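Local atomic coordinates of uncharacterized HTH-type transcriptional regulator YybR (Bacillus subtilis, PDB entry 4A5N), a protein that probably binds DNA as a two-subunit, redox-responsive transcriptional regulator of the MarR/DUF24 (HxlR) type with a winged helix-turn-helix fold. Residues L20-G25 against D67-R72; G29-H34 against R55-Q60. The protein carries 1 engineered substitution. All coordinates share one frame; numbering follows the deposited sequence.

Interaction 1 of 2, residues L20-G25 against D67-R72; sequences LDVIGG and DGIVHR
Val22, in the last turn of helix 15-23, faces Asp67 with 7.2 Å between their CA atoms, where the chain leaves helix 54-66 and turns into strand 70-75. In this winged helix-turn-helix domain the contact joins the N-terminal helix to the entry of the wing hairpin, strands 70-75 and 81-86. Gly68 ends helix 54-66 in a Schellman motif with positive phi. The next residue, Ile69, then points its side chain at Val22. On the Val22 side, one methyl, CG1, makes the close side-chain contacts. CG1 stands anti to the backbone N (chi1 -172°), which directs it across the gap. It lies 3.7 Å from Ile69 CG1. The same Val22 CG1 passes 3.8 Å from Asp67 OD2, a van der Waals contact of a methyl with a carboxylate oxygen. No direct hydrogen bond links the two segments. The polar end of Asp67 is nevertheless satisfied although the residue is buried. Its OD1 forms a salt bridge with Arg115 of the second subunit. The nearby guanidinium of Arg115 would probably keep Asp67 ionised. Leu111 of the second subunit also packs on Val22 and Asp67, so the contact lies against the dimer interface. A single water bridges the segments, donating to Val22 O at 2.8 Å and to Asp67 OD2 at 2.9 Å.

Interaction 2 of 2, residues G29-H34 against R55-Q60; sequences GILFYH and RMLTLQ
Leu31 packs on Leu57 and Gln60 in a small, buried helix-to-helix contact in the core of the winged helix-turn-helix domain. It sets helix 28-35 against the first half of helix 54-66, which by the fold corresponds to the recognition helix and probably enters the DNA groove. The helix preceding it, 42-48, packs beside the contact: its Phe45 touches Leu31 and its Phe42 touches Leu57. The backbones stay well apart, with 8.7 Å between the CA atoms of Leu31 and Gln60. Side chains alone bridge the gap, and no hydrogen bond crosses it. Leu31 carries one side of the contact with both its methyls. Its CB points at helix 54-66, and chi2 of 180° extends CD1 straight on, with CD2 branching beside it. The first bond of the Leu57 side chain does not aim at helix 28-35, but its end comes nearer. Its CG lies anti to the backbone N (chi1 179°), and CD1 is thereby brought back to the fork of Leu31. Leu57 CD1 sits 3.7 Å from Leu31 CD2. It is almost as near the other methyl, at 3.9 Å from Leu31 CD1, so it meets both prongs. The two leucine side chains pass at a slant, whereas Leu31 and Gln60 meet at about a right angle. Gln60 joins through its aliphatic base, and the amide takes no part in the contact with Leu31. The touching atom is the methylene, with Gln60 CB 3.9 Å from Leu31 CD1.

From the N terminus, helix 15-23 supplies the first segment of interaction 1, and helix 28-35 follows with the first of interaction 2. The chain then runs through helix 42-48 into helix 54-66, where interaction 2 closes its loop. Interaction 1 closes only afterwards, at residues 67-72, so the smaller loop lies wholly within the larger. Their centres are about 9 Å apart. Phe32 connects them from the helix 28-35 side: its CD2 is 3.7 Å from Ile23 CD1, and its CE2 is 3.9 Å from Ile69 CG2. Together they tie the N-terminal helix, the helix-turn-helix and the wing into one core beside the second subunit.

Interaction 1 of 2, residues L20-G25 against D67-R72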
# COMPACT_ATOMS: atom_id res chain seq x y z
N LEU B 20 2.89 -2.39 3.85
CA LEU B 20 2.57 -1.09 3.27
C LEU B 20 3.57 0.00 3.69
O LEU B 20 3.81 0.95 2.94
CB LEU B 20 1.16 -0.70 3.63
CG LEU B 20 0.01 -1.31 2.85
CD1 LEU B 20 -1.31 -0.99 3.54
CD2 LEU B 20 -0.05 -0.81 1.41
N ASP B 21 4.18 -0.14 4.86
CA ASP B 21 5.23 0.81 5.31
C ASP B 21 6.51 0.68 4.46
O ASP B 21 7.26 1.64 4.30
CB ASP B 21 5.53 0.61 6.79
CG ASP B 21 6.18 1.81 7.42
OD1 ASP B 21 5.73 2.96 7.16
OD2 ASP B 21 7.14 1.60 8.21
N VAL B 22 6.75 -0.49 3.89
CA VAL B 22 7.91 -0.68 3.04
C VAL B 22 7.69 -0.19 1.60
O VAL B 22 8.60 0.38 1.00
CB VAL B 22 8.36 -2.15 3.02
CG1 VAL B 22 9.69 -2.30 2.27
CG2 VAL B 22 8.50 -2.67 4.45
N ILE B 23 6.48 -0.39 1.07
CA ILE B 23 6.21 -0.19 -0.36
C ILE B 23 5.19 0.92 -0.61
O ILE B 23 4.92 1.29 -1.75
CB ILE B 23 5.78 -1.53 -1.02
CG1 ILE B 23 6.11 -1.55 -2.52
CG2 ILE B 23 4.31 -1.85 -0.77
CD1 ILE B 23 7.52 -1.13 -2.90
N GLY B 24 4.66 1.48 0.47
CA GLY B 24 3.58 2.44 0.39
C GLY B 24 4.05 3.86 0.37
O GLY B 24 5.24 4.15 0.40
N GLY B 25 3.09 4.76 0.30
CA GLY B 25 3.37 6.18 0.17
C GLY B 25 3.24 6.56 -1.30
O GLY B 25 2.86 5.74 -2.12
N ASP B 67 15.83 -0.40 3.88
CA ASP B 67 14.97 -1.53 4.15
C ASP B 67 15.44 -2.78 3.40
O ASP B 67 14.80 -3.81 3.50
CB ASP B 67 13.51 -1.22 3.75
CG ASP B 67 12.81 -0.26 4.71
OD1 ASP B 67 13.35 0.01 5.79
OD2 ASP B 67 11.69 0.18 4.38
N GLY B 68 16.52 -2.67 2.62
CA GLY B 68 17.08 -3.80 1.88
C GLY B 68 16.43 -4.16 0.56
O GLY B 68 16.70 -5.22 0.01
N ILE B 69 15.56 -3.29 0.06
CA ILE B 69 14.79 -3.51 -1.19
C ILE B 69 15.49 -3.03 -2.45
O ILE B 69 15.34 -3.60 -3.56
CB ILE B 69 13.45 -2.73 -1.10
CG1 ILE B 69 12.72 -3.03 0.23
CG2 ILE B 69 12.57 -3.00 -2.32
CD1 ILE B 69 12.39 -4.49 0.47
N VAL B 70 16.31 -2.02 -2.27
CA VAL B 70 17.08 -1.44 -3.34
C VAL B 70 18.57 -1.42 -3.03
O VAL B 70 19.00 -1.23 -1.88
CB VAL B 70 16.56 -0.02 -3.66
CG1 VAL B 70 17.52 0.75 -4.57
CG2 VAL B 70 15.19 -0.14 -4.30
N HIS B 71 19.35 -1.71 -4.08
CA HIS B 71 20.79 -1.64 -4.05
C HIS B 71 21.19 -0.37 -4.76
O HIS B 71 20.65 -0.05 -5.86
CB HIS B 71 21.42 -2.87 -4.72
CG HIS B 71 22.93 -2.80 -4.81
ND1 HIS B 71 23.74 -3.06 -3.75
CD2 HIS B 71 23.76 -2.46 -5.85
CE1 HIS B 71 25.02 -2.90 -4.11
NE2 HIS B 71 25.04 -2.52 -5.40
N ARG B 72 22.07 0.39 -4.12
CA ARG B 72 22.68 1.59 -4.74
C ARG B 72 24.17 1.32 -5.04
O ARG B 72 25.01 1.26 -4.12
CB ARG B 72 22.54 2.78 -3.80
CG ARG B 72 23.03 4.12 -4.33
CD ARG B 72 22.85 5.21 -3.27
NE ARG B 72 23.02 6.56 -3.83
CZ ARG B 72 24.15 7.29 -3.77
NH1 ARG B 72 25.23 6.87 -3.15
NH2 ARG B 72 24.16 8.49 -4.35
O HOH W 1 10.94 1.58 2.00

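Interaction 2 of 2, residues G29-H34 against R55-Q60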
# COMPACT_ATOMS: atom_id res chain seq x y z
N GLY B 29 6.14 2.77 -4.92
CA GLY B 29 5.56 1.82 -5.88
C GLY B 29 6.00 2.05 -7.32
O GLY B 29 6.29 1.10 -8.06
N ILE B 30 6.01 3.33 -7.71
CA ILE B 30 6.41 3.74 -9.04
C ILE B 30 7.89 3.45 -9.23
O ILE B 30 8.26 2.85 -10.24
CB ILE B 30 6.21 5.27 -9.24
CG1 ILE B 30 4.75 5.67 -9.13
CG2 ILE B 30 6.72 5.75 -10.61
CD1 ILE B 30 4.54 7.17 -9.05
N LEU B 31 8.70 3.84 -8.25
CA LEU B 31 10.16 3.67 -8.29
C LEU B 31 10.48 2.18 -8.46
O LEU B 31 11.21 1.79 -9.36
CB LEU B 31 10.84 4.20 -7.03
CG LEU B 31 10.69 5.73 -6.90
CD1 LEU B 31 11.38 6.22 -5.62
CD2 LEU B 31 11.22 6.37 -8.16
N PHE B 32 9.87 1.38 -7.59
CA PHE B 32 9.98 -0.06 -7.61
C PHE B 32 9.62 -0.65 -8.96
O PHE B 32 10.39 -1.45 -9.54
CB PHE B 32 9.09 -0.66 -6.51
CG PHE B 32 9.24 -2.15 -6.36
CD1 PHE B 32 8.74 -3.01 -7.33
CD2 PHE B 32 9.89 -2.67 -5.27
CE1 PHE B 32 8.89 -4.38 -7.19
CE2 PHE B 32 10.10 -4.05 -5.14
CZ PHE B 32 9.56 -4.90 -6.09
N TYR B 33 8.44 -0.30 -9.47
CA TYR B 33 7.96 -0.83 -10.73
C TYR B 33 8.97 -0.64 -11.86
O TYR B 33 9.22 -1.58 -12.63
CB TYR B 33 6.59 -0.24 -11.13
CG TYR B 33 6.12 -0.76 -12.46
CD1 TYR B 33 5.54 -2.02 -12.57
CD2 TYR B 33 6.29 -0.01 -13.61
CE1 TYR B 33 5.12 -2.51 -13.82
CE2 TYR B 33 5.88 -0.49 -14.85
CZ TYR B 33 5.30 -1.73 -14.95
OH TYR B 33 4.92 -2.16 -16.20
N HIS B 34 9.57 0.54 -11.91
CA HIS B 34 10.48 0.90 -12.97
C HIS B 34 11.84 0.23 -12.84
O HIS B 34 12.59 0.16 -13.79
CB HIS B 34 10.53 2.42 -13.12
CG HIS B 34 9.28 2.99 -13.80
ND1 HIS B 34 9.20 3.17 -15.15
CD2 HIS B 34 8.03 3.40 -13.29
CE1 HIS B 34 7.98 3.63 -15.47
NE2 HIS B 34 7.27 3.77 -14.34
N ARG B 55 15.24 16.18 -3.74
CA ARG B 55 15.40 15.75 -2.32
C ARG B 55 14.46 14.61 -1.91
O ARG B 55 14.87 13.68 -1.21
CB ARG B 55 15.21 16.92 -1.33
CG ARG B 55 15.98 16.72 -0.02
CD ARG B 55 15.85 17.89 0.97
NE ARG B 55 16.92 18.90 0.87
CZ ARG B 55 18.18 18.75 1.29
NH1 ARG B 55 18.62 17.60 1.81
NH2 ARG B 55 19.04 19.76 1.16
N MET B 56 13.21 14.68 -2.34
CA MET B 56 12.23 13.64 -2.05
C MET B 56 12.61 12.32 -2.76
O MET B 56 12.52 11.28 -2.17
CB MET B 56 10.83 14.09 -2.46
CG MET B 56 9.74 13.04 -2.21
SD MET B 56 9.61 12.62 -0.46
CE MET B 56 8.62 14.00 0.12
N LEU B 57 13.03 12.39 -4.02
CA LEU B 57 13.50 11.17 -4.70
C LEU B 57 14.66 10.52 -3.95
O LEU B 57 14.70 9.27 -3.76
CB LEU B 57 13.88 11.51 -6.15
CG LEU B 57 14.41 10.34 -7.01
CD1 LEU B 57 13.34 9.24 -7.09
CD2 LEU B 57 14.85 10.77 -8.42
N THR B 58 15.63 11.34 -3.53
CA THR B 58 16.79 10.81 -2.80
C THR B 58 16.33 10.14 -1.50
O THR B 58 16.81 9.10 -1.17
CB THR B 58 17.82 11.92 -2.45
OG1 THR B 58 18.33 12.48 -3.65
CG2 THR B 58 18.99 11.36 -1.60
N LEU B 59 15.39 10.76 -0.78
CA LEU B 59 14.89 10.25 0.50
C LEU B 59 14.14 8.95 0.30
O LEU B 59 14.40 7.97 1.04
CB LEU B 59 14.00 11.29 1.18
CG LEU B 59 13.33 11.05 2.55
CD1 LEU B 59 14.27 10.34 3.54
CD2 LEU B 59 12.88 12.40 3.10
N GLN B 60 13.25 8.92 -0.69
CA GLN B 60 12.50 7.68 -0.97
C GLN B 60 13.44 6.54 -1.33
O GLN B 60 13.25 5.38 -0.88
CB GLN B 60 11.46 7.87 -2.10
CG GLN B 60 10.34 8.86 -1.79
CD GLN B 60 9.43 8.39 -0.66
OE1 GLN B 60 8.75 7.37 -0.78
NE2 GLN B 60 9.48 9.09 0.44